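Local coordinates for DNA translocase coupling protein (Clostridium perfringens, PDB 6O1X) that probably couples ATP binding to DNA translocation during conjugative transfer of a plasmid, as a membrane-associated member of the FtsK/SpoIIIE family, at residues S66-I71 with A89-I94; G136-G141 with G277-D282; C299-D304 with L320-G325; K324-F329 with Q337-Y342. One frame throughout, in Å; residues are numbered along the deposited sequence.

Contact 1: S66-I71 with A89-I94; sequences SLNISI and AGDAKI
N68 meets D91 and G90 at the surface of the N-terminal sheet, and its side chain makes the one direct side-chain bond of the contact. From CB the chain turns so that CG lies anti to the backbone N (chi1 -171°), which sends the amide out toward the turn A89-A92. At the amide, N68 OD1 comes to 3.6 Å from G90 CA. G90 brings no side chain, which leaves room for OD1 close over its CA. The other branch, N68 ND2, donates to D91 OD1 at 3.1 Å. It meets that oxygen nearly along its C-O axis, while the oxygen sits somewhat out of the amide plane of N68. The two side chains cross at about a right angle, with amide and carboxylate planes 72° apart.

The backbone adds a second bond. G90 N donates to N68 O at 2.9 Å, from above the carbonyl plane. N68, just past helix 60-67, has positive phi, and strand 69-76 begins at the next residue. I69 then pairs with A89 as an antiparallel non-hydrogen-bonded pair. A water joins the other end: it accepts from S70 OG (3.0 Å) and donates to A89 O (2.9 Å) and A92 O. A89 O also accepts A92 N within the type I turn.

The contact thus links the start of strand 69-76 with the end of strand 82-89 in a four-stranded antiparallel sheet. L67 packs on helix 7-18 through Y12 and A15. Beyond the turn, A92 touches R41 and F118, and I94 also reaches F118.

Contact 2: G136-G141 with G277-D282; sequences GETGSG and GVQRPD. With AGS (phosphothiophosphoric acid-adenylate ester), chain E.
G136 and V278 join the loop 136-141 to strand 272-278 by a backbone bond. G136 N donates to V278 O at 3.0 Å. Next to it, Q279 CA lies 3.2 Å from G136 O in a nearly straight CA-H...O contact.

The side chains close the contact farther out. R280 NH2 reaches E137 OE2 at 2.8 Å, a salt bridge with a weak, bent hydrogen bond. E137 OE1 is nearly as near to NH2, so both carboxylate oxygens face it. OE2 stands at the edge of the guanidinium, yet the carboxylate plane is turned 79° from it. The arginine chain starts away from the loop and bends at chi2 and chi3 to bring NH2 back. T138 OG1 makes a weak bond to Q279 OE1 at 3.3 Å. Q279 gets there with its chain extended beyond CG, and its CG passes 3.6 Å from G136 O.

Behind these pairs the loop braces itself. E137 O receives both S140 N and S140 OG across a type II turn from E137 to S140. The OG bond is 2.7 Å and lies in the carbonyl plane. This turn faces the nucleotide analogue: G139 N is 3.1 Å from the thiophosphate sulfur S1G. G139 and G141 bind ATP, and the loop is the Walker A P-loop.

R280 NH1, the other terminal nitrogen, forms a second salt bridge with D304. F302 packs against E137, R280 and P281, and helix 305-312 touches R280 and P281. Strand 272-278 runs parallel to strand 131-135, which leads into the P-loop, and helix 142-155 follows it.

Contact 3: C299-D304 with L320-G325; sequences CGRFAD and LPEVKG. With AGS (phosphothiophosphoric acid-adenylate ester), chain E.
R301 and L320 pack closely where the two loops meet. Their side chains slide past each other in opposite directions, with R301 CB 3.9 Å from L320 CB. L320 sends CD1 against the backbone of the facing loop, 3.5 Å from R301 N and 3.6 Å from G300 C. The arginine runs on over the carbonyl of L320, its CD 3.3 Å from L320 O. L320 is buried here, and the contact is mainly carbon against carbon and backbone. The loops flank helix 305-312, one after strand 296-299, the other before strand 326-331. The second carries K324 and G325 to the nucleotide pocket, with G325 CA 3.6 Å from AGS C6.

The outer side is polar and looser. R301 starts extended, with CG anti to the backbone N, and bends at chi3 (67°). That bend lays the guanidinium over E322. E322 CG covers one face, 3.5 Å from R301 NE. The carboxylate stacks on the guanidinium with planes 30° apart. R301 NH2 and E322 OE2 are 3.8 Å apart, a long salt bridge in which no N-H points at the oxygen. At the guanidinium edge, a water in its plane accepts from R301 NE and K324 NZ.

No direct hydrogen bond crosses between the loops. The water lets two cationic side chains share one acceptor, and E322 probably offsets part of their charge. Attraction between R301 and E322 therefore rests on charge and stacking.

Contact 4: K324-F329 with Q337-Y342; sequences KGRFLF and QFQAFY. With AGS (phosphothiophosphoric acid-adenylate ester), chain E.
R326 is gripped by two glutamines of the neighbouring strand. R326 NE donates to Q339 OE1 at 2.9 Å and R326 NH1 to Q337 OE1 at 2.8 Å. Both oxygens lie in the guanidinium plane. The Q337 amide is turned 28° from that plane, the Q339 amide 88°. R326 folds back at chi2 and chi3 to reach them. Q339 NE2 donates to a lone pair of K324 O at 3.1 Å, so both ends of its amide are fixed.

Backbone bonds join the strands. F327 and F338 form a hydrogen-bonded antiparallel pair with a bond each way, and A340 N donates to G325 O.

Apolar contacts lie on the face of F327 and F338. F338 CE1 is 3.6 Å from F327 CB, and F338 CD1 equally close to F329 CB. F327 CD1 meets A340 CB at 3.9 Å.

The nucleotide analogue adds polar and ring contacts. AGS N6 donates to A340 O at 3.0 Å. Y342 lays one ring face over the adenine, offset toward the rim, with Y342 CD1 3.3 Å from AGS C5. The arrangement is a beta hairpin, strands 326-331 and 334-340, whose end forms the adenine side of the ATP site.

Contact 4 is the buried one, a hairpin within the large mixed sheet. Contacts 2 and 3 are partly buried: contact 2 joins a loop to a strand end, contact 3 two loops. Contact 1 lies on the surface in a separate antiparallel sheet. Contacts 2, 3 and 4 touch the same nucleotide: contact 2 at the phosphates, contacts 3 and 4 at the adenine. Contacts 3 and 4 share K324 and G325. F327 of contact 4 packs on G141. Contact 1 reaches this group through I94, which packs on R326. Charge pairing marks contacts 2 and 3. Contact 4 combines strand pairing, an arginine held by glutamine amides and phenylalanine packing, while waters bridge contacts 1 and 3.

Contact 1: S66-I71 with A89-I94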
# COMPACT_ATOMS: atom_id res chain seq x y z
N SER A 66 -28.18 -10.53 11.98
CA SER A 66 -29.27 -9.68 12.46
C SER A 66 -29.08 -8.23 11.99
O SER A 66 -29.99 -7.67 11.37
CB SER A 66 -29.39 -9.75 13.98
OG SER A 66 -30.50 -10.53 14.38
N LEU A 67 -27.89 -7.66 12.23
CA LEU A 67 -27.55 -6.28 11.88
C LEU A 67 -27.03 -6.12 10.44
O LEU A 67 -26.91 -4.98 9.96
CB LEU A 67 -26.54 -5.70 12.91
CG LEU A 67 -26.98 -5.70 14.40
CD1 LEU A 67 -25.90 -5.13 15.30
CD2 LEU A 67 -28.27 -4.93 14.61
N ASN A 68 -26.77 -7.26 9.74
CA ASN A 68 -26.20 -7.38 8.39
C ASN A 68 -24.88 -6.60 8.24
O ASN A 68 -24.79 -5.67 7.42
CB ASN A 68 -27.19 -7.06 7.28
CG ASN A 68 -26.65 -7.41 5.91
OD1 ASN A 68 -25.79 -8.29 5.75
ND2 ASN A 68 -27.12 -6.71 4.89
N ILE A 69 -23.87 -6.98 9.07
CA ILE A 69 -22.54 -6.35 9.12
C ILE A 69 -21.45 -7.40 9.35
O ILE A 69 -21.74 -8.44 9.93
CB ILE A 69 -22.46 -5.27 10.27
CG1 ILE A 69 -22.79 -5.88 11.68
CG2 ILE A 69 -23.31 -4.03 9.98
CD1 ILE A 69 -22.57 -4.98 12.89
N SER A 70 -20.20 -7.13 8.95
CA SER A 70 -19.06 -7.97 9.27
C SER A 70 -18.49 -7.32 10.53
O SER A 70 -18.28 -6.11 10.55
CB SER A 70 -18.01 -7.92 8.17
OG SER A 70 -18.53 -8.37 6.93
N ILE A 71 -18.31 -8.08 11.60
CA ILE A 71 -17.77 -7.45 12.79
C ILE A 71 -16.27 -7.67 12.77
O ILE A 71 -15.81 -8.79 12.54
CB ILE A 71 -18.51 -7.86 14.09
CG1 ILE A 71 -20.01 -7.46 13.98
CG2 ILE A 71 -17.83 -7.26 15.33
CD1 ILE A 71 -21.04 -8.02 15.05
N ALA A 89 -20.37 -2.94 6.53
CA ALA A 89 -21.68 -3.41 6.08
C ALA A 89 -21.54 -4.76 5.38
O ALA A 89 -20.50 -5.04 4.79
CB ALA A 89 -22.29 -2.40 5.12
N GLY A 90 -22.59 -5.59 5.46
CA GLY A 90 -22.61 -6.89 4.82
C GLY A 90 -22.63 -6.84 3.31
O GLY A 90 -22.34 -7.84 2.66
N ASP A 91 -22.98 -5.67 2.74
CA ASP A 91 -23.04 -5.44 1.29
C ASP A 91 -21.72 -4.85 0.74
O ASP A 91 -21.58 -4.67 -0.47
CB ASP A 91 -24.25 -4.54 0.95
CG ASP A 91 -25.60 -5.25 1.05
OD1 ASP A 91 -25.89 -5.86 2.12
OD2 ASP A 91 -26.38 -5.19 0.06
N ALA A 92 -20.76 -4.56 1.65
CA ALA A 92 -19.45 -4.01 1.32
C ALA A 92 -18.51 -5.18 1.09
O ALA A 92 -17.62 -5.46 1.91
CB ALA A 92 -18.95 -3.12 2.45
N LYS A 93 -18.75 -5.92 0.00
CA LYS A 93 -17.94 -7.10 -0.29
C LYS A 93 -16.66 -6.79 -1.11
O LYS A 93 -16.66 -6.04 -2.10
CB LYS A 93 -18.77 -8.25 -0.93
CG LYS A 93 -19.58 -7.88 -2.17
CD LYS A 93 -20.41 -9.06 -2.69
CE LYS A 93 -21.27 -8.69 -3.88
NZ LYS A 93 -22.06 -9.85 -4.40
N ILE A 94 -15.55 -7.34 -0.60
CA ILE A 94 -14.20 -7.40 -1.13
C ILE A 94 -13.70 -8.80 -0.82
O ILE A 94 -13.93 -9.29 0.29
CB ILE A 94 -13.22 -6.29 -0.64
CG1 ILE A 94 -13.34 -5.98 0.86
CG2 ILE A 94 -13.40 -5.05 -1.46
CD1 ILE A 94 -12.44 -4.73 1.34
O HOH W 1 -18.98 -7.45 4.16

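Contact 2: G136-G141 with G277-D282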
# COMPACT_ATOMS: atom_id res chain seq x y z
N GLY A 136 4.06 -2.15 5.74
CA GLY A 136 3.48 -3.32 6.38
C GLY A 136 4.52 -4.10 7.14
O GLY A 136 5.67 -4.19 6.71
N GLU A 137 4.08 -4.70 8.26
CA GLU A 137 4.85 -5.57 9.15
C GLU A 137 5.19 -6.90 8.47
O GLU A 137 4.65 -7.18 7.40
CB GLU A 137 3.96 -5.92 10.37
CG GLU A 137 3.52 -4.73 11.20
CD GLU A 137 4.42 -4.43 12.37
OE1 GLU A 137 5.66 -4.59 12.23
OE2 GLU A 137 3.89 -4.03 13.43
N THR A 138 5.99 -7.77 9.14
CA THR A 138 6.31 -9.11 8.64
C THR A 138 5.04 -9.90 8.44
O THR A 138 4.17 -9.88 9.31
CB THR A 138 7.29 -9.84 9.58
OG1 THR A 138 8.57 -9.25 9.43
CG2 THR A 138 7.42 -11.33 9.26
N GLY A 139 4.96 -10.59 7.31
CA GLY A 139 3.84 -11.46 6.94
C GLY A 139 2.61 -10.76 6.42
O GLY A 139 1.59 -11.42 6.21
N SER A 140 2.67 -9.44 6.21
CA SER A 140 1.52 -8.70 5.69
C SER A 140 1.30 -8.89 4.19
O SER A 140 0.15 -8.88 3.73
CB SER A 140 1.64 -7.21 6.02
OG SER A 140 2.81 -6.63 5.48
N GLY A 141 2.39 -9.01 3.43
CA GLY A 141 2.34 -9.13 1.98
C GLY A 141 2.57 -7.80 1.30
O GLY A 141 2.16 -7.61 0.15
N GLY A 277 9.57 -0.16 -0.10
CA GLY A 277 9.03 -1.00 0.96
C GLY A 277 9.45 -0.50 2.34
O GLY A 277 10.58 -0.04 2.50
N VAL A 278 8.53 -0.52 3.32
CA VAL A 278 8.83 -0.16 4.72
C VAL A 278 8.14 -1.18 5.64
O VAL A 278 6.95 -1.43 5.49
CB VAL A 278 8.49 1.29 5.21
CG1 VAL A 278 9.26 1.62 6.50
CG2 VAL A 278 8.78 2.33 4.17
N GLN A 279 8.88 -1.70 6.62
CA GLN A 279 8.32 -2.65 7.60
C GLN A 279 7.89 -1.93 8.87
O GLN A 279 6.80 -2.18 9.38
CB GLN A 279 9.35 -3.72 7.92
CG GLN A 279 8.76 -5.01 8.43
CD GLN A 279 9.69 -6.16 8.14
OE1 GLN A 279 9.48 -6.96 7.19
NE2 GLN A 279 10.75 -6.26 8.93
N ARG A 280 8.75 -1.02 9.35
CA ARG A 280 8.60 -0.27 10.57
C ARG A 280 8.53 1.24 10.35
O ARG A 280 9.57 1.91 10.22
CB ARG A 280 9.75 -0.61 11.54
CG ARG A 280 9.52 -0.15 12.98
CD ARG A 280 8.45 -0.99 13.63
NE ARG A 280 7.16 -0.31 13.70
CZ ARG A 280 6.01 -0.93 13.92
NH1 ARG A 280 4.88 -0.24 13.99
NH2 ARG A 280 5.98 -2.25 14.07
N PRO A 281 7.30 1.78 10.34
CA PRO A 281 7.13 3.24 10.20
C PRO A 281 7.83 4.03 11.31
O PRO A 281 7.54 3.86 12.49
CB PRO A 281 5.60 3.41 10.28
CG PRO A 281 5.04 2.08 9.89
CD PRO A 281 6.00 1.11 10.50
N ASP A 282 8.77 4.86 10.91
CA ASP A 282 9.58 5.70 11.78
C ASP A 282 9.78 7.03 11.05
O ASP A 282 10.12 7.02 9.87
CB ASP A 282 10.92 4.99 12.02
CG ASP A 282 11.90 5.67 12.95
OD1 ASP A 282 11.80 6.91 13.12
OD2 ASP A 282 12.78 4.98 13.48
PG AGS E . 6.72 -9.28 4.13
S1G AGS E . 7.09 -10.88 5.09
O2G AGS E . 8.02 -8.55 3.57
O3G AGS E . 6.01 -8.04 4.78
PB AGS E . 5.95 -10.54 1.59
O1B AGS E . 7.34 -10.96 1.26
O2B AGS E . 5.26 -9.78 0.51
O3B AGS E . 5.83 -9.63 2.89
PA AGS E . 5.14 -13.36 2.10
O1A AGS E . 4.48 -14.04 0.97
O2A AGS E . 6.62 -13.67 2.38
O3A AGS E . 5.01 -11.78 1.95
O5' AGS E . 4.35 -13.73 3.43
C5' AGS E . 3.02 -13.22 3.66
C4' AGS E . 2.04 -14.33 3.95
O4' AGS E . 0.70 -13.87 3.69
C3' AGS E . 2.18 -15.64 3.17
O3' AGS E . 1.80 -16.78 3.96
C2' AGS E . 1.28 -15.41 1.95
O2' AGS E . 0.65 -16.60 1.49
C1' AGS E . 0.22 -14.43 2.48
N9 AGS E . -0.10 -13.34 1.56
C8 AGS E . 0.71 -12.29 1.18
N7 AGS E . 0.13 -11.44 0.37
C5 AGS E . -1.14 -11.96 0.19
C6 AGS E . -2.23 -11.56 -0.61
N6 AGS E . -2.22 -10.49 -1.41
N1 AGS E . -3.35 -12.33 -0.59
C2 AGS E . -3.36 -13.43 0.18
N3 AGS E . -2.39 -13.91 0.97
C4 AGS E . -1.30 -13.13 0.93

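Contact 3: C299-D304 with L320-G325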
# COMPACT_ATOMS: atom_id res chain seq x y z
N CYS A 299 -0.88 0.66 2.74
CA CYS A 299 -0.62 0.40 4.16
C CYS A 299 -1.35 -0.79 4.69
O CYS A 299 -2.57 -0.85 4.60
CB CYS A 299 -0.89 1.66 4.99
SG CYS A 299 -0.14 1.66 6.65
N GLY A 300 -0.60 -1.73 5.24
CA GLY A 300 -1.12 -2.91 5.92
C GLY A 300 -1.61 -2.55 7.31
O GLY A 300 -1.53 -1.38 7.74
N ARG A 301 -2.13 -3.54 8.05
CA ARG A 301 -2.65 -3.29 9.39
C ARG A 301 -1.53 -3.06 10.39
O ARG A 301 -0.63 -3.89 10.50
CB ARG A 301 -3.58 -4.44 9.85
CG ARG A 301 -4.26 -4.20 11.21
CD ARG A 301 -5.02 -5.42 11.69
NE ARG A 301 -4.10 -6.52 12.02
CZ ARG A 301 -3.64 -6.77 13.24
NH1 ARG A 301 -4.02 -6.03 14.28
NH2 ARG A 301 -2.80 -7.78 13.44
N PHE A 302 -1.61 -1.94 11.12
CA PHE A 302 -0.69 -1.61 12.20
C PHE A 302 -1.48 -1.52 13.51
O PHE A 302 -2.61 -1.04 13.51
CB PHE A 302 0.09 -0.31 11.92
CG PHE A 302 1.23 -0.51 10.96
CD1 PHE A 302 2.43 -1.07 11.38
CD2 PHE A 302 1.09 -0.18 9.61
CE1 PHE A 302 3.48 -1.27 10.48
CE2 PHE A 302 2.14 -0.37 8.72
CZ PHE A 302 3.32 -0.93 9.15
N ALA A 303 -0.91 -2.01 14.61
CA ALA A 303 -1.59 -1.95 15.91
C ALA A 303 -1.45 -0.56 16.54
O ALA A 303 -2.31 -0.17 17.32
CB ALA A 303 -1.04 -3.03 16.85
N ASP A 304 -0.38 0.17 16.22
CA ASP A 304 -0.16 1.50 16.78
C ASP A 304 -0.55 2.60 15.81
O ASP A 304 0.01 2.69 14.72
CB ASP A 304 1.28 1.72 17.33
CG ASP A 304 2.40 0.83 16.80
OD1 ASP A 304 2.27 0.31 15.66
OD2 ASP A 304 3.41 0.66 17.52
N LEU A 320 -8.11 -1.78 10.23
CA LEU A 320 -8.21 -2.77 9.15
C LEU A 320 -8.61 -4.19 9.65
O LEU A 320 -8.11 -4.63 10.69
CB LEU A 320 -6.84 -2.89 8.44
CG LEU A 320 -6.55 -2.09 7.17
CD1 LEU A 320 -5.14 -2.32 6.74
CD2 LEU A 320 -7.47 -2.49 6.02
N PRO A 321 -9.39 -4.98 8.88
CA PRO A 321 -9.65 -6.38 9.28
C PRO A 321 -8.35 -7.20 9.30
O PRO A 321 -7.38 -6.81 8.66
CB PRO A 321 -10.59 -6.90 8.18
CG PRO A 321 -11.13 -5.69 7.51
CD PRO A 321 -10.04 -4.67 7.59
N GLU A 322 -8.33 -8.33 10.03
CA GLU A 322 -7.15 -9.20 10.17
C GLU A 322 -7.06 -10.26 9.06
O GLU A 322 -6.69 -11.41 9.32
CB GLU A 322 -7.09 -9.82 11.58
CG GLU A 322 -6.55 -8.87 12.64
CD GLU A 322 -6.52 -9.41 14.05
OE1 GLU A 322 -7.42 -9.04 14.84
OE2 GLU A 322 -5.60 -10.19 14.37
N VAL A 323 -7.38 -9.85 7.84
CA VAL A 323 -7.36 -10.66 6.61
C VAL A 323 -6.02 -10.43 5.92
O VAL A 323 -5.68 -9.27 5.63
CB VAL A 323 -8.55 -10.26 5.69
CG1 VAL A 323 -8.41 -10.85 4.28
CG2 VAL A 323 -9.89 -10.65 6.32
N LYS A 324 -5.28 -11.51 5.62
CA LYS A 324 -4.01 -11.39 4.90
C LYS A 324 -4.24 -10.91 3.47
O LYS A 324 -5.11 -11.45 2.77
CB LYS A 324 -3.16 -12.67 4.97
CG LYS A 324 -2.61 -12.98 6.38
CD LYS A 324 -1.52 -11.98 6.86
CE LYS A 324 -1.40 -11.86 8.37
NZ LYS A 324 -2.52 -11.09 8.98
N GLY A 325 -3.53 -9.86 3.10
CA GLY A 325 -3.61 -9.22 1.79
C GLY A 325 -4.52 -8.00 1.79
O GLY A 325 -4.69 -7.37 0.74
PG AGS E . 6.72 -9.28 4.13
S1G AGS E . 7.09 -10.88 5.09
O2G AGS E . 8.02 -8.55 3.57
O3G AGS E . 6.01 -8.04 4.78
PB AGS E . 5.95 -10.54 1.59
O1B AGS E . 7.34 -10.96 1.26
O2B AGS E . 5.26 -9.78 0.51
O3B AGS E . 5.83 -9.63 2.89
PA AGS E . 5.14 -13.36 2.10
O1A AGS E . 4.48 -14.04 0.97
O2A AGS E . 6.62 -13.67 2.38
O3A AGS E . 5.01 -11.78 1.95
O5' AGS E . 4.35 -13.73 3.43
C5' AGS E . 3.02 -13.22 3.66
C4' AGS E . 2.04 -14.33 3.95
O4' AGS E . 0.70 -13.87 3.69
C3' AGS E . 2.18 -15.64 3.17
O3' AGS E . 1.80 -16.78 3.96
C2' AGS E . 1.28 -15.41 1.95
O2' AGS E . 0.65 -16.60 1.49
C1' AGS E . 0.22 -14.43 2.48
N9 AGS E . -0.10 -13.34 1.56
C8 AGS E . 0.71 -12.29 1.18
N7 AGS E . 0.13 -11.44 0.37
C5 AGS E . -1.14 -11.96 0.19
C6 AGS E . -2.23 -11.56 -0.61
N6 AGS E . -2.22 -10.49 -1.41
N1 AGS E . -3.35 -12.33 -0.59
C2 AGS E . -3.36 -13.43 0.18
N3 AGS E . -2.39 -13.91 0.97
C4 AGS E . -1.30 -13.13 0.93
O HOH W 2 -3.14 -8.45 9.64

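Contact 4: K324-F329 with Q337-Y342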
# COMPACT_ATOMS: atom_id res chain seq x y z
N LYS A 324 -5.28 -11.51 5.62
CA LYS A 324 -4.01 -11.39 4.90
C LYS A 324 -4.24 -10.91 3.47
O LYS A 324 -5.11 -11.45 2.77
CB LYS A 324 -3.16 -12.67 4.97
CG LYS A 324 -2.61 -12.98 6.38
CD LYS A 324 -1.52 -11.98 6.86
CE LYS A 324 -1.40 -11.86 8.37
NZ LYS A 324 -2.52 -11.09 8.98
N GLY A 325 -3.53 -9.86 3.10
CA GLY A 325 -3.61 -9.22 1.79
C GLY A 325 -4.52 -8.00 1.79
O GLY A 325 -4.69 -7.37 0.74
N ARG A 326 -5.14 -7.68 2.94
CA ARG A 326 -6.03 -6.53 3.07
C ARG A 326 -5.24 -5.29 3.44
O ARG A 326 -4.53 -5.28 4.44
CB ARG A 326 -7.17 -6.77 4.05
CG ARG A 326 -8.33 -5.78 3.87
CD ARG A 326 -9.11 -5.98 2.58
NE ARG A 326 -9.73 -7.30 2.48
CZ ARG A 326 -10.89 -7.63 3.03
NH1 ARG A 326 -11.57 -6.74 3.75
NH2 ARG A 326 -11.38 -8.85 2.90
N PHE A 327 -5.37 -4.26 2.61
CA PHE A 327 -4.60 -3.04 2.75
C PHE A 327 -5.43 -1.81 2.59
O PHE A 327 -6.58 -1.86 2.11
CB PHE A 327 -3.46 -3.00 1.67
CG PHE A 327 -2.29 -3.92 1.92
CD1 PHE A 327 -2.33 -5.26 1.55
CD2 PHE A 327 -1.11 -3.43 2.46
CE1 PHE A 327 -1.26 -6.12 1.82
CE2 PHE A 327 -0.04 -4.28 2.73
CZ PHE A 327 -0.12 -5.62 2.41
N LEU A 328 -4.81 -0.67 2.93
CA LEU A 328 -5.36 0.64 2.69
C LEU A 328 -4.56 1.30 1.56
O LEU A 328 -3.33 1.12 1.44
CB LEU A 328 -5.34 1.49 3.96
CG LEU A 328 -6.34 1.13 5.07
CD1 LEU A 328 -6.22 2.13 6.21
CD2 LEU A 328 -7.78 1.18 4.58
N PHE A 329 -5.26 2.07 0.74
CA PHE A 329 -4.72 2.79 -0.40
C PHE A 329 -4.97 4.25 -0.21
O PHE A 329 -6.12 4.65 -0.08
CB PHE A 329 -5.37 2.34 -1.72
CG PHE A 329 -4.93 3.14 -2.93
CD1 PHE A 329 -3.69 2.90 -3.53
CD2 PHE A 329 -5.76 4.11 -3.48
CE1 PHE A 329 -3.29 3.63 -4.66
CE2 PHE A 329 -5.36 4.82 -4.62
CZ PHE A 329 -4.13 4.59 -5.20
N GLN A 337 -10.09 0.98 1.35
CA GLN A 337 -9.77 -0.40 1.69
C GLN A 337 -9.76 -1.24 0.39
O GLN A 337 -10.64 -1.05 -0.45
CB GLN A 337 -10.78 -0.96 2.72
CG GLN A 337 -10.34 -2.25 3.37
CD GLN A 337 -11.33 -2.84 4.37
OE1 GLN A 337 -11.33 -4.05 4.62
NE2 GLN A 337 -12.18 -2.01 4.99
N PHE A 338 -8.76 -2.14 0.23
CA PHE A 338 -8.65 -3.01 -0.94
C PHE A 338 -7.96 -4.32 -0.61
O PHE A 338 -7.16 -4.40 0.33
CB PHE A 338 -7.97 -2.31 -2.14
CG PHE A 338 -6.46 -2.23 -2.07
CD1 PHE A 338 -5.83 -1.24 -1.33
CD2 PHE A 338 -5.67 -3.13 -2.78
CE1 PHE A 338 -4.44 -1.17 -1.26
CE2 PHE A 338 -4.28 -3.05 -2.72
CZ PHE A 338 -3.67 -2.08 -1.96
N GLN A 339 -8.28 -5.36 -1.39
CA GLN A 339 -7.66 -6.66 -1.26
C GLN A 339 -6.60 -6.78 -2.35
O GLN A 339 -6.93 -6.91 -3.53
CB GLN A 339 -8.70 -7.80 -1.32
CG GLN A 339 -8.09 -9.23 -1.16
CD GLN A 339 -7.41 -9.48 0.17
OE1 GLN A 339 -7.67 -8.82 1.18
NE2 GLN A 339 -6.52 -10.46 0.19
N ALA A 340 -5.33 -6.75 -1.95
CA ALA A 340 -4.19 -6.84 -2.85
C ALA A 340 -4.16 -8.18 -3.56
O ALA A 340 -4.45 -9.20 -2.94
CB ALA A 340 -2.89 -6.66 -2.08
N PHE A 341 -3.78 -8.18 -4.86
CA PHE A 341 -3.59 -9.40 -5.61
C PHE A 341 -2.47 -10.16 -4.98
O PHE A 341 -1.52 -9.58 -4.45
CB PHE A 341 -3.23 -9.17 -7.09
CG PHE A 341 -4.25 -8.43 -7.92
CD1 PHE A 341 -5.52 -8.96 -8.12
CD2 PHE A 341 -3.91 -7.25 -8.57
CE1 PHE A 341 -6.47 -8.27 -8.88
CE2 PHE A 341 -4.85 -6.58 -9.37
CZ PHE A 341 -6.12 -7.09 -9.52
N TYR A 342 -2.62 -11.46 -4.97
CA TYR A 342 -1.58 -12.29 -4.44
C TYR A 342 -0.73 -12.67 -5.63
O TYR A 342 -1.17 -13.42 -6.53
CB TYR A 342 -2.13 -13.51 -3.69
CG TYR A 342 -1.04 -14.33 -3.05
CD1 TYR A 342 -0.01 -13.72 -2.33
CD2 TYR A 342 -1.01 -15.71 -3.18
CE1 TYR A 342 0.99 -14.47 -1.72
CE2 TYR A 342 0.00 -16.47 -2.60
CZ TYR A 342 1.00 -15.84 -1.87
OH TYR A 342 2.00 -16.57 -1.26
PG AGS E . 6.72 -9.28 4.13
S1G AGS E . 7.09 -10.88 5.09
O2G AGS E . 8.02 -8.55 3.57
O3G AGS E . 6.01 -8.04 4.78
PB AGS E . 5.95 -10.54 1.59
O1B AGS E . 7.34 -10.96 1.26
O2B AGS E . 5.26 -9.78 0.51
O3B AGS E . 5.83 -9.63 2.89
PA AGS E . 5.14 -13.36 2.10
O1A AGS E . 4.48 -14.04 0.97
O2A AGS E . 6.62 -13.67 2.38
O3A AGS E . 5.01 -11.78 1.95
O5' AGS E . 4.35 -13.73 3.43
C5' AGS E . 3.02 -13.22 3.66
C4' AGS E . 2.04 -14.33 3.95
O4' AGS E . 0.70 -13.87 3.69
C3' AGS E . 2.18 -15.64 3.17
O3' AGS E . 1.80 -16.78 3.96
C2' AGS E . 1.28 -15.41 1.95
O2' AGS E . 0.65 -16.60 1.49
C1' AGS E . 0.22 -14.43 2.48
N9 AGS E . -0.10 -13.34 1.56
C8 AGS E . 0.71 -12.29 1.18
N7 AGS E . 0.13 -11.44 0.37
C5 AGS E . -1.14 -11.96 0.19
C6 AGS E . -2.23 -11.56 -0.61
N6 AGS E . -2.22 -10.49 -1.41
N1 AGS E . -3.35 -12.33 -0.59
C2 AGS E . -3.36 -13.43 0.18
N3 AGS E . -2.39 -13.91 0.97
C4 AGS E . -1.30 -13.13 0.93